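Local coordinates for protein allantoin racemase (Pseudomonas fluorescens, PDB 5LG5) that racemises allantoin, interconverting its two enantiomers, and probably acts on other 5-monosubstituted hydantoins as well, at residues Q21-A26 / T30-L35; E45-S50 / V120-D125; A70-G75 / T203-I208; G80-Q85 / E124-L129; A155-I160 / A184-Q189. All blocks are in the same frame, centred on the assembly; numbering follows the deposited sequence.

Contacts 1 and 3 share the parallel sheet of strands 31-35, 2-7, 70-74 and 92-94; their centres lie 9 Å apart, and they touch where A22 and V25 pack on V206. Contact 4, centred 14 Å from contact 3, meets it through Q73 and L84. Contacts 2 and 4 overlap on helix 120-129, with centres 11 Å apart, and both reach a neighbouring subunit. Contact 5 lies beside the second parallel sheet, 25 Å from contact 4 between centres, yet touches contact 1 through Q21 and G185. Two such sheets make the racemase fold; in relatives of the Asp/Glu racemase family the active site lies between the two lobes.

Contact 1 (Q21-A26 / T30-L35); sequences QARAVA and TEIVGL
I32 presses its branched side chain against A22, R23 and A26, closing the beta-alpha-beta unit in which helix 12-25 leads from strand 2-7 to strand 31-35. CG2 of I32 comes to 3.8 Å from CB of A22. CG1 and CD1 lie among A22, R23 and A26, with CG1 of I32 4.0 Å from CB of A26 and the CD1 methyl continuing into the corner between the two alanines. Their small size is consistent with the close approach of helix and strand. R23 is handled differently: its aliphatic stem and I32 cross obliquely, CG of R23 resting 3.6 Å from CB of I32. At the foot of the unit A26 also meets T30. The hydroxyl of T30 is bonded to E210 of helix 201-214, and its methyl faces the alanine, CG2 of T30 being 3.8 Å from CB of A26. Farther out along R23, which is exposed, the bend at chi3 (-84°) brings the guanidinium edge to the strand backbone, NH1 of R23 3.1 Å from O of I32, at an angle too poor for a hydrogen bond.

Contact 2 (E45-S50 / V120-D125); sequences EGNFES and VPLIED
L122 carries the apolar part of this contact, reaching from helix 120-129 to the first turn of helix 47-63. Its two methyls divide the work. CD1 of L122 lies against the backbone, 3.6 Å from C of G46, and also approaches the serine one turn on, 4.2 Å from CB of S50. CD2 turns to the N47 side chain, 3.8 Å from CG of N47, the two chains crossing at a slant. The chi2 of L122 (-132°) departs from the usual staggered values, a twist that places one methyl on the backbone and the other beside the amide.

Backbone bonding shapes the surface that L122 meets. G46 occupies the N-cap position, and its O accepts N of S50 at 2.8 Å. A side chain at G46 would collide with the carbonyl oxygen of E45, so glycine suits this turn.

Polar partners lie elsewhere. OG of S50 is bonded to the backbone N of H79, and the backbone N atoms of N47 and F48, at the start of the helix, are taken by the carboxylate of E86 of a neighbouring subunit.

Behind L122, V120 and I123 of the same helix pack on strands 110-114 and 136-141 of the second sheet, so the contact ties helix 47-63 to the helix covering that sheet.

Contact 3 (A70-G75 / T203-I208); sequences AVIQAG and TAAVTI
I72 meets A205 and V206 with both its branches, because chi1 (-66°) sets CG2 opposite the backbone N and chi2 (171°) extends CD1 beyond CG1. The short branch takes the alanine: CG2 of I72 is 3.7 Å from CB of A205. The long branch goes further and lays its methyl on the helix backbone at the peptide joining A205 to V206, with CD1 of I72 3.5 Å from N of V206 and 3.6 Å from C of A205. On V206 the same methyl finds a branch of the side chain, CD1 of I72 lying 3.7 Å from CG2 of V206, although the CB of that valine points away from the strand. The small A205 is consistent with the close approach, CA of I72 and CA of A205 being 6.6 Å apart.

With an alanine in place of I72, the CD1 methyl on the A205-V206 peptide and the CG2 methyl against A205 would be gone, and a gap would probably open between strand and helix.

Within the helix, OG1 of T207 bonds to O of A204 at 2.7 Å, and that oxygen also accepts N of I208.

Strand 70-74 runs inside the first sheet between strands 2-7 and 92-94, and I72 additionally touches I3, V5 and I95. Helix 201-214 packs over it between helices 12-25 and 95-103, V206 resting on A22 and A205 on A98.

Contact 4 (G80-Q85 / E124-L129); sequences GREGLQ and EDRLKL
The guanidinium of R126 meets the E82 carboxylate at its edge, while a water sits over one of its faces, 3.1 Å above the plane and offset toward the rim. The R81 guanidinium has the carboxylate carbon of E82 over one face, also toward the rim, and takes the Q85 amide and the same water at its edge.

R126 grips E82 end-on with two nitrogens: NH2 of R126 to OE1 of E82 at 3.0 Å, NH1 of R126 to OE2 of E82 at 3.1 Å. The planes stand 71° apart, and the two oxygens are used unequally. OE2 is approached on its syn side close to the carboxylate plane, whereas OE1 is met from above it. A bend at chi2 of E82 (97°) turns the acid toward the incoming arginine. The two guanidinium groups lie obliquely beside one another, NH2 of R81 3.6 Å from NH2 of R126, with planes 37° apart.

NH1 of R81 bonds to OE1 of Q85 at 2.7 Å, and NH2 of R81 donates to the water at 3.0 Å. That water in turn donates to O of R126 at 2.7 Å, linking the helices a second time.

A glutamine in place of E82 would probably leave R126 without its countercharge beside R81. OE1 of E82 is also hydrogen-bonded to OH of Y51 of a neighbouring subunit. E82 pairs with R126, while R81 has E97 as its salt-bridge partner through NE; the two acids probably offset the like charges of the neighbouring guanidinium groups.

Contact 5 (A155-I160 / A184-Q189); sequences AAMEAI and AGLDEQ
M157 points its side chain from helix 153-171 at L186 and Q189, across the start of helix 187-194. CB leaves the helix toward the other segment, and chi1 (170°) carries CG outward, opposite the backbone N. Bends at chi2 (60°) and chi3 (61°) then curl the thioether so that its methyl faces L186 and Q189; the sulfur passes beside the glutamine, SD of M157 lying 4.3 Å from CB of Q189. The terminal methyl does most of the touching. CE of M157 abuts the branch point of the leucine, 3.4 Å from CG of L186, which is tighter than usual for two carbons. The same methyl is 4.1 Å from both CB and CD2 of L186, so it covers the middle of that side chain. CE of M157 also comes to 4.0 Å from CB of Q189, the methionine and glutamine chains crossing at about a right angle.

One turn along the helix I160 adds a looser touch, CD1 of I160 being 4.5 Å from CD2 of L186. In the loop before helix 187-194, N of G185 is bonded to the D200 carboxylate, and G185 adopts angles at which any side chain would strike the preceding carbonyl oxygen.

This packing joins helix 153-171, which precedes strand 175-179 of the second parallel sheet, to the loop and first helical turn that follow that strand. M157 also packs on I190 and R193. Between M157, I160 and L186 the contact is wholly apolar: it rests on one methyl fitted closely to a leucine, with the charged pair E158-R193 set beside it.

Contact 1 (Q21-A26 / T30-L35)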
# COMPACT_ATOMS: atom_id res chain seq x y z
N GLN E 21 -23.59 4.11 29.14
CA GLN E 21 -23.26 4.99 28.04
C GLN E 21 -24.06 4.66 26.80
O GLN E 21 -24.49 5.55 26.07
CB GLN E 21 -21.77 4.92 27.73
CG GLN E 21 -20.92 5.60 28.78
CD GLN E 21 -21.29 7.06 28.94
OE1 GLN E 21 -21.50 7.78 27.95
NE2 GLN E 21 -21.36 7.52 30.19
N ALA E 22 -24.25 3.37 26.56
CA ALA E 22 -25.01 2.94 25.40
C ALA E 22 -26.44 3.44 25.54
O ALA E 22 -27.04 3.97 24.59
CB ALA E 22 -24.97 1.42 25.27
N ARG E 23 -26.99 3.27 26.74
CA ARG E 23 -28.35 3.71 27.03
C ARG E 23 -28.53 5.21 26.90
O ARG E 23 -29.59 5.69 26.50
CB ARG E 23 -28.77 3.25 28.42
CG ARG E 23 -29.36 1.86 28.43
CD ARG E 23 -29.95 1.54 29.78
NE ARG E 23 -28.91 1.06 30.68
CZ ARG E 23 -28.57 -0.22 30.80
NH1 ARG E 23 -29.21 -1.14 30.08
NH2 ARG E 23 -27.60 -0.57 31.64
N ALA E 24 -27.48 5.96 27.21
CA ALA E 24 -27.55 7.41 27.15
C ALA E 24 -27.81 7.94 25.74
O ALA E 24 -28.36 9.03 25.58
CB ALA E 24 -26.28 8.05 27.73
N VAL E 25 -27.40 7.20 24.71
CA VAL E 25 -27.61 7.69 23.36
C VAL E 25 -28.65 6.90 22.60
O VAL E 25 -29.07 7.31 21.52
CB VAL E 25 -26.31 7.73 22.54
CG1 VAL E 25 -25.29 8.58 23.27
CG2 VAL E 25 -25.76 6.31 22.32
N ALA E 26 -29.07 5.76 23.15
CA ALA E 26 -30.01 4.89 22.44
C ALA E 26 -31.32 5.63 22.14
O ALA E 26 -31.84 6.36 22.98
CB ALA E 26 -30.28 3.61 23.22
N THR E 30 -35.23 1.65 21.62
CA THR E 30 -34.04 0.81 21.64
C THR E 30 -33.71 0.36 23.05
O THR E 30 -33.46 1.18 23.94
CB THR E 30 -32.83 1.52 21.04
OG1 THR E 30 -33.03 1.74 19.63
CG2 THR E 30 -31.58 0.69 21.25
N GLU E 31 -33.73 -0.95 23.27
CA GLU E 31 -33.34 -1.51 24.55
C GLU E 31 -31.89 -1.97 24.49
O GLU E 31 -31.49 -2.68 23.56
CB GLU E 31 -34.25 -2.69 24.92
CG GLU E 31 -33.84 -3.37 26.22
CD GLU E 31 -34.65 -4.61 26.52
OE1 GLU E 31 -34.33 -5.30 27.52
OE2 GLU E 31 -35.62 -4.91 25.78
N ILE E 32 -31.10 -1.55 25.47
CA ILE E 32 -29.72 -1.98 25.58
C ILE E 32 -29.60 -3.11 26.59
O ILE E 32 -30.05 -2.99 27.73
CB ILE E 32 -28.80 -0.83 26.04
CG1 ILE E 32 -28.81 0.32 25.03
CG2 ILE E 32 -27.39 -1.34 26.26
CD1 ILE E 32 -28.32 -0.08 23.63
N VAL E 33 -29.00 -4.22 26.18
CA VAL E 33 -28.69 -5.27 27.14
C VAL E 33 -27.20 -5.51 27.24
O VAL E 33 -26.57 -6.01 26.32
CB VAL E 33 -29.39 -6.57 26.78
CG1 VAL E 33 -29.03 -7.64 27.79
CG2 VAL E 33 -30.90 -6.34 26.72
N GLY E 34 -26.63 -5.15 28.39
CA GLY E 34 -25.21 -5.34 28.61
C GLY E 34 -24.89 -6.74 29.07
O GLY E 34 -25.47 -7.23 30.04
N LEU E 35 -23.96 -7.40 28.38
CA LEU E 35 -23.58 -8.76 28.74
C LEU E 35 -22.11 -8.87 29.13
O LEU E 35 -21.25 -8.26 28.50
CB LEU E 35 -23.89 -9.73 27.59
CG LEU E 35 -25.34 -9.81 27.14
CD1 LEU E 35 -25.44 -10.80 26.01
CD2 LEU E 35 -26.24 -10.22 28.32

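Contact 2 (E45-S50 / V120-D125)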
# COMPACT_ATOMS: atom_id res chain seq x y z
N GLU E 45 -5.55 -7.41 27.67
CA GLU E 45 -4.36 -6.63 27.37
C GLU E 45 -3.31 -7.47 26.66
O GLU E 45 -2.20 -7.64 27.16
CB GLU E 45 -3.76 -6.07 28.68
CG GLU E 45 -4.69 -5.13 29.44
CD GLU E 45 -4.20 -4.84 30.85
OE1 GLU E 45 -3.49 -5.71 31.43
OE2 GLU E 45 -4.51 -3.74 31.38
N GLY E 46 -3.66 -7.97 25.48
CA GLY E 46 -2.74 -8.80 24.72
C GLY E 46 -3.42 -9.87 23.89
O GLY E 46 -4.65 -10.03 23.92
N ASN E 47 -2.60 -10.59 23.12
CA ASN E 47 -3.09 -11.55 22.15
C ASN E 47 -3.82 -12.72 22.79
O ASN E 47 -4.91 -13.09 22.37
CB ASN E 47 -1.94 -12.05 21.26
CG ASN E 47 -1.28 -10.93 20.48
OD1 ASN E 47 -0.20 -10.46 20.85
ND2 ASN E 47 -1.92 -10.49 19.41
N PHE E 48 -3.21 -13.30 23.81
CA PHE E 48 -3.82 -14.46 24.46
C PHE E 48 -5.18 -14.06 25.02
O PHE E 48 -6.19 -14.72 24.77
CB PHE E 48 -2.92 -15.01 25.58
CG PHE E 48 -3.66 -15.84 26.59
CD1 PHE E 48 -4.17 -17.09 26.25
CD2 PHE E 48 -3.87 -15.37 27.89
CE1 PHE E 48 -4.86 -17.87 27.18
CE2 PHE E 48 -4.55 -16.13 28.83
CZ PHE E 48 -5.05 -17.39 28.47
N GLU E 49 -5.21 -12.96 25.77
CA GLU E 49 -6.46 -12.50 26.38
C GLU E 49 -7.48 -12.11 25.30
O GLU E 49 -8.68 -12.35 25.46
CB GLU E 49 -6.19 -11.35 27.36
CG GLU E 49 -5.33 -11.78 28.56
CD GLU E 49 -4.75 -10.61 29.34
OE1 GLU E 49 -5.04 -9.44 28.99
OE2 GLU E 49 -3.99 -10.86 30.29
N SER E 50 -7.00 -11.54 24.20
CA SER E 50 -7.89 -11.14 23.10
C SER E 50 -8.54 -12.35 22.44
O SER E 50 -9.75 -12.36 22.19
CB SER E 50 -7.15 -10.29 22.07
OG SER E 50 -8.01 -10.01 20.97
N VAL E 120 -1.28 -1.55 21.49
CA VAL E 120 -1.21 -0.68 20.31
C VAL E 120 -1.10 -1.46 18.99
O VAL E 120 -1.86 -1.20 18.05
CB VAL E 120 -0.07 0.36 20.44
CG1 VAL E 120 0.30 0.96 19.07
CG2 VAL E 120 -0.48 1.45 21.42
N PRO E 121 -0.15 -2.42 18.90
CA PRO E 121 -0.09 -3.15 17.63
C PRO E 121 -1.34 -3.99 17.35
O PRO E 121 -1.68 -4.20 16.19
CB PRO E 121 1.18 -4.02 17.77
CG PRO E 121 1.46 -4.07 19.24
CD PRO E 121 0.98 -2.75 19.79
N LEU E 122 -2.02 -4.44 18.40
CA LEU E 122 -3.27 -5.18 18.23
C LEU E 122 -4.32 -4.28 17.57
O LEU E 122 -5.03 -4.69 16.64
CB LEU E 122 -3.78 -5.69 19.58
CG LEU E 122 -3.04 -6.75 20.42
CD1 LEU E 122 -3.94 -7.88 20.91
CD2 LEU E 122 -1.80 -7.28 19.75
N ILE E 123 -4.44 -3.05 18.06
CA ILE E 123 -5.38 -2.09 17.48
C ILE E 123 -5.00 -1.72 16.06
O ILE E 123 -5.85 -1.68 15.16
CB ILE E 123 -5.49 -0.84 18.37
CG1 ILE E 123 -6.05 -1.26 19.74
CG2 ILE E 123 -6.35 0.25 17.71
CD1 ILE E 123 -5.88 -0.22 20.82
N GLU E 124 -3.71 -1.47 15.84
CA GLU E 124 -3.20 -1.20 14.50
C GLU E 124 -3.59 -2.34 13.55
O GLU E 124 -4.07 -2.10 12.45
CB GLU E 124 -1.69 -1.01 14.53
CG GLU E 124 -1.24 0.29 15.21
CD GLU E 124 0.25 0.34 15.43
OE1 GLU E 124 0.89 -0.74 15.35
OE2 GLU E 124 0.78 1.45 15.68
N ASP E 125 -3.40 -3.58 13.99
CA ASP E 125 -3.74 -4.73 13.15
C ASP E 125 -5.25 -4.81 12.84
O ASP E 125 -5.64 -5.03 11.69
CB ASP E 125 -3.22 -6.04 13.75
CG ASP E 125 -1.70 -6.23 13.60
OD1 ASP E 125 -1.15 -7.14 14.26
OD2 ASP E 125 -1.04 -5.47 12.85

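Contact 3 (A70-G75 / T203-I208)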
# COMPACT_ATOMS: atom_id res chain seq x y z
N ALA E 70 -29.33 -6.76 17.02
CA ALA E 70 -27.97 -6.38 16.69
C ALA E 70 -27.10 -6.69 17.88
O ALA E 70 -27.61 -6.88 19.00
CB ALA E 70 -27.90 -4.89 16.34
N VAL E 71 -25.80 -6.76 17.64
CA VAL E 71 -24.85 -7.02 18.71
C VAL E 71 -23.68 -6.06 18.59
O VAL E 71 -23.15 -5.84 17.49
CB VAL E 71 -24.32 -8.48 18.69
CG1 VAL E 71 -23.20 -8.65 19.72
CG2 VAL E 71 -25.46 -9.48 18.95
N ILE E 72 -23.30 -5.46 19.71
CA ILE E 72 -22.12 -4.61 19.76
C ILE E 72 -21.06 -5.29 20.58
O ILE E 72 -21.32 -5.68 21.73
CB ILE E 72 -22.40 -3.24 20.39
CG1 ILE E 72 -23.35 -2.41 19.53
CG2 ILE E 72 -21.09 -2.49 20.59
CD1 ILE E 72 -23.81 -1.12 20.24
N GLN E 73 -19.87 -5.44 20.01
CA GLN E 73 -18.74 -5.95 20.77
C GLN E 73 -17.96 -4.77 21.34
O GLN E 73 -17.35 -3.99 20.60
CB GLN E 73 -17.86 -6.87 19.93
CG GLN E 73 -16.62 -7.33 20.70
CD GLN E 73 -15.98 -8.56 20.10
OE1 GLN E 73 -16.67 -9.50 19.70
NE2 GLN E 73 -14.66 -8.57 20.05
N ALA E 74 -18.00 -4.64 22.66
CA ALA E 74 -17.50 -3.45 23.34
C ALA E 74 -16.12 -3.69 23.89
O ALA E 74 -15.91 -3.75 25.11
CB ALA E 74 -18.45 -3.03 24.45
N GLY E 75 -15.17 -3.86 22.99
CA GLY E 75 -13.77 -3.93 23.38
C GLY E 75 -12.99 -3.30 22.25
O GLY E 75 -13.37 -3.41 21.08
N THR E 203 -20.81 4.60 22.15
CA THR E 203 -21.98 5.33 21.71
C THR E 203 -22.03 5.42 20.21
O THR E 203 -23.11 5.41 19.62
CB THR E 203 -22.07 6.73 22.34
OG1 THR E 203 -20.85 7.44 22.09
CG2 THR E 203 -22.31 6.61 23.85
N ALA E 204 -20.86 5.53 19.59
CA ALA E 204 -20.80 5.45 18.13
C ALA E 204 -21.45 4.16 17.66
O ALA E 204 -22.33 4.17 16.80
CB ALA E 204 -19.36 5.53 17.65
N ALA E 205 -21.03 3.04 18.26
CA ALA E 205 -21.51 1.72 17.85
C ALA E 205 -23.01 1.58 18.00
O ALA E 205 -23.67 0.96 17.15
CB ALA E 205 -20.79 0.62 18.63
N VAL E 206 -23.55 2.15 19.08
CA VAL E 206 -25.00 2.09 19.29
C VAL E 206 -25.73 2.69 18.12
O VAL E 206 -26.68 2.09 17.60
CB VAL E 206 -25.43 2.82 20.58
CG1 VAL E 206 -26.95 2.94 20.65
CG2 VAL E 206 -24.88 2.10 21.79
N THR E 207 -25.32 3.88 17.71
CA THR E 207 -26.00 4.56 16.61
C THR E 207 -25.84 3.77 15.32
O THR E 207 -26.76 3.70 14.51
CB THR E 207 -25.50 6.01 16.40
OG1 THR E 207 -24.17 5.99 15.88
CG2 THR E 207 -25.56 6.81 17.71
N ILE E 208 -24.66 3.18 15.14
CA ILE E 208 -24.43 2.41 13.92
C ILE E 208 -25.33 1.17 13.91
O ILE E 208 -26.03 0.91 12.92
CB ILE E 208 -22.94 2.05 13.76
CG1 ILE E 208 -22.13 3.32 13.49
CG2 ILE E 208 -22.75 1.05 12.62
CD1 ILE E 208 -20.62 3.11 13.52

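Contact 4 (G80-Q85 / E124-L129)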
# COMPACT_ATOMS: atom_id res chain seq x y z
N GLY E 80 -12.61 -11.45 17.30
CA GLY E 80 -13.86 -12.15 17.50
C GLY E 80 -15.04 -11.71 16.66
O GLY E 80 -15.94 -12.51 16.40
N ARG E 81 -15.04 -10.45 16.22
CA ARG E 81 -16.15 -9.91 15.45
C ARG E 81 -16.57 -10.82 14.30
O ARG E 81 -17.76 -11.09 14.12
CB ARG E 81 -15.83 -8.51 14.90
CG ARG E 81 -16.74 -8.12 13.72
CD ARG E 81 -16.41 -6.79 13.12
NE ARG E 81 -15.05 -6.72 12.59
CZ ARG E 81 -14.64 -7.28 11.45
NH1 ARG E 81 -15.46 -7.99 10.69
NH2 ARG E 81 -13.38 -7.12 11.07
N GLU E 82 -15.59 -11.30 13.54
CA GLU E 82 -15.87 -12.11 12.36
C GLU E 82 -16.58 -13.40 12.72
O GLU E 82 -17.43 -13.87 11.96
CB GLU E 82 -14.58 -12.45 11.61
CG GLU E 82 -13.72 -11.28 11.17
CD GLU E 82 -12.58 -10.98 12.14
OE1 GLU E 82 -12.76 -11.19 13.36
OE2 GLU E 82 -11.49 -10.61 11.66
N GLY E 83 -16.25 -13.95 13.88
CA GLY E 83 -16.91 -15.15 14.38
C GLY E 83 -18.37 -14.91 14.66
O GLY E 83 -19.24 -15.70 14.26
N LEU E 84 -18.65 -13.81 15.37
CA LEU E 84 -20.04 -13.41 15.62
C LEU E 84 -20.79 -13.27 14.31
O LEU E 84 -21.94 -13.70 14.19
CB LEU E 84 -20.11 -12.07 16.36
CG LEU E 84 -20.37 -11.98 17.87
CD1 LEU E 84 -20.59 -13.35 18.52
CD2 LEU E 84 -19.28 -11.19 18.57
N GLN E 85 -20.15 -12.63 13.33
CA GLN E 85 -20.77 -12.41 12.02
C GLN E 85 -21.17 -13.70 11.32
O GLN E 85 -22.17 -13.73 10.59
CB GLN E 85 -19.89 -11.53 11.13
CG GLN E 85 -19.87 -10.04 11.54
CD GLN E 85 -18.93 -9.21 10.70
OE1 GLN E 85 -17.73 -9.48 10.67
NE2 GLN E 85 -19.47 -8.22 9.99
N GLU E 124 -3.71 -1.47 15.84
CA GLU E 124 -3.20 -1.20 14.50
C GLU E 124 -3.59 -2.34 13.55
O GLU E 124 -4.07 -2.10 12.45
CB GLU E 124 -1.69 -1.01 14.53
CG GLU E 124 -1.24 0.29 15.21
CD GLU E 124 0.25 0.34 15.43
OE1 GLU E 124 0.89 -0.74 15.35
OE2 GLU E 124 0.78 1.45 15.68
N ASP E 125 -3.40 -3.58 13.99
CA ASP E 125 -3.74 -4.73 13.15
C ASP E 125 -5.25 -4.81 12.84
O ASP E 125 -5.64 -5.03 11.69
CB ASP E 125 -3.22 -6.04 13.75
CG ASP E 125 -1.70 -6.23 13.60
OD1 ASP E 125 -1.15 -7.14 14.26
OD2 ASP E 125 -1.04 -5.47 12.85
N ARG E 126 -6.10 -4.61 13.84
CA ARG E 126 -7.55 -4.66 13.62
C ARG E 126 -8.06 -3.56 12.67
O ARG E 126 -8.97 -3.80 11.87
CB ARG E 126 -8.33 -4.61 14.96
CG ARG E 126 -8.14 -5.85 15.87
CD ARG E 126 -8.46 -7.17 15.17
NE ARG E 126 -9.89 -7.32 14.87
CZ ARG E 126 -10.42 -8.37 14.23
NH1 ARG E 126 -9.63 -9.34 13.80
NH2 ARG E 126 -11.73 -8.43 14.01
N LEU E 127 -7.51 -2.36 12.80
CA LEU E 127 -7.89 -1.23 11.95
C LEU E 127 -7.45 -1.45 10.50
O LEU E 127 -8.16 -1.08 9.56
CB LEU E 127 -7.31 0.08 12.51
CG LEU E 127 -7.94 0.58 13.83
CD1 LEU E 127 -7.20 1.80 14.39
CD2 LEU E 127 -9.40 0.93 13.60
N LYS E 128 -6.27 -2.04 10.33
CA LYS E 128 -5.77 -2.40 9.00
C LYS E 128 -6.65 -3.43 8.33
O LYS E 128 -7.04 -3.27 7.17
CB LYS E 128 -4.32 -2.90 9.09
CG LYS E 128 -3.32 -1.77 9.31
CD LYS E 128 -1.92 -2.32 9.53
CE LYS E 128 -0.94 -1.18 9.81
NZ LYS E 128 0.43 -1.71 10.10
N LEU E 129 -6.99 -4.47 9.08
CA LEU E 129 -7.82 -5.55 8.57
C LEU E 129 -9.21 -5.02 8.22
O LEU E 129 -9.83 -5.49 7.26
CB LEU E 129 -7.96 -6.66 9.62
CG LEU E 129 -6.91 -7.78 9.49
CD1 LEU E 129 -6.95 -8.75 10.67
CD2 LEU E 129 -7.02 -8.51 8.16
O HOH W 1 -10.86 -5.71 12.03

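Contact 5 (A155-I160 / A184-Q189)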
# COMPACT_ATOMS: atom_id res chain seq x y z
N ALA E 155 -5.45 10.50 37.40
CA ALA E 155 -4.21 10.23 36.69
C ALA E 155 -4.49 9.63 35.32
O ALA E 155 -3.82 9.97 34.34
CB ALA E 155 -3.35 9.27 37.50
N ALA E 156 -5.51 8.78 35.25
CA ALA E 156 -5.88 8.14 33.99
C ALA E 156 -6.30 9.16 32.95
O ALA E 156 -5.81 9.15 31.81
CB ALA E 156 -7.00 7.14 34.22
N MET E 157 -7.20 10.05 33.35
CA MET E 157 -7.71 11.08 32.46
C MET E 157 -6.58 11.97 31.94
O MET E 157 -6.52 12.30 30.75
CB MET E 157 -8.79 11.88 33.19
CG MET E 157 -9.24 13.13 32.48
SD MET E 157 -9.98 12.91 30.85
CE MET E 157 -11.38 11.88 31.28
N GLU E 158 -5.69 12.37 32.84
CA GLU E 158 -4.55 13.18 32.44
C GLU E 158 -3.62 12.48 31.45
O GLU E 158 -3.17 13.09 30.48
CB GLU E 158 -3.77 13.63 33.68
CG GLU E 158 -2.81 14.77 33.43
CD GLU E 158 -3.44 15.98 32.75
OE1 GLU E 158 -4.59 16.34 33.07
OE2 GLU E 158 -2.76 16.58 31.88
N ALA E 159 -3.34 11.20 31.68
CA ALA E 159 -2.48 10.44 30.78
C ALA E 159 -3.11 10.33 29.39
O ALA E 159 -2.41 10.41 28.37
CB ALA E 159 -2.20 9.06 31.35
N ILE E 160 -4.42 10.14 29.35
CA ILE E 160 -5.15 10.06 28.10
C ILE E 160 -5.09 11.42 27.40
O ILE E 160 -4.73 11.50 26.22
CB ILE E 160 -6.62 9.64 28.33
CG1 ILE E 160 -6.72 8.24 28.91
CG2 ILE E 160 -7.44 9.75 27.04
CD1 ILE E 160 -8.14 7.84 29.32
N ALA E 184 -15.46 4.46 27.99
CA ALA E 184 -16.78 4.95 27.61
C ALA E 184 -17.22 6.15 28.46
O ALA E 184 -17.09 6.12 29.69
CB ALA E 184 -17.82 3.83 27.69
N GLY E 185 -17.68 7.21 27.80
CA GLY E 185 -18.25 8.37 28.45
C GLY E 185 -17.26 9.48 28.76
O GLY E 185 -17.64 10.56 29.21
N LEU E 186 -16.00 9.22 28.44
CA LEU E 186 -14.93 10.10 28.86
C LEU E 186 -14.62 11.13 27.77
O LEU E 186 -13.75 12.00 27.93
CB LEU E 186 -13.69 9.27 29.21
CG LEU E 186 -13.27 9.12 30.67
CD1 LEU E 186 -14.48 9.01 31.61
CD2 LEU E 186 -12.35 7.92 30.85
N ASP E 187 -15.36 11.03 26.66
CA ASP E 187 -15.04 11.81 25.47
C ASP E 187 -15.21 13.30 25.70
O ASP E 187 -14.40 14.11 25.25
CB ASP E 187 -15.92 11.45 24.28
CG ASP E 187 -17.30 10.96 24.69
OD1 ASP E 187 -17.47 10.25 25.71
OD2 ASP E 187 -18.25 11.36 23.99
N GLU E 188 -16.28 13.65 26.41
CA GLU E 188 -16.67 15.05 26.56
C GLU E 188 -15.56 15.82 27.29
O GLU E 188 -15.18 16.92 26.88
CB GLU E 188 -18.04 15.17 27.26
CG GLU E 188 -19.25 14.76 26.39
CD GLU E 188 -19.45 13.24 26.24
OE1 GLU E 188 -20.36 12.82 25.48
OE2 GLU E 188 -18.71 12.45 26.89
N GLN E 189 -15.02 15.22 28.33
CA GLN E 189 -13.97 15.88 29.10
C GLN E 189 -12.71 16.05 28.25
O GLN E 189 -12.06 17.10 28.30
CB GLN E 189 -13.66 15.08 30.37
CG GLN E 189 -14.88 14.80 31.24
CD GLN E 189 -15.28 13.34 31.26
OE1 GLN E 189 -15.70 12.78 30.24
NE2 GLN E 189 -15.17 12.70 32.43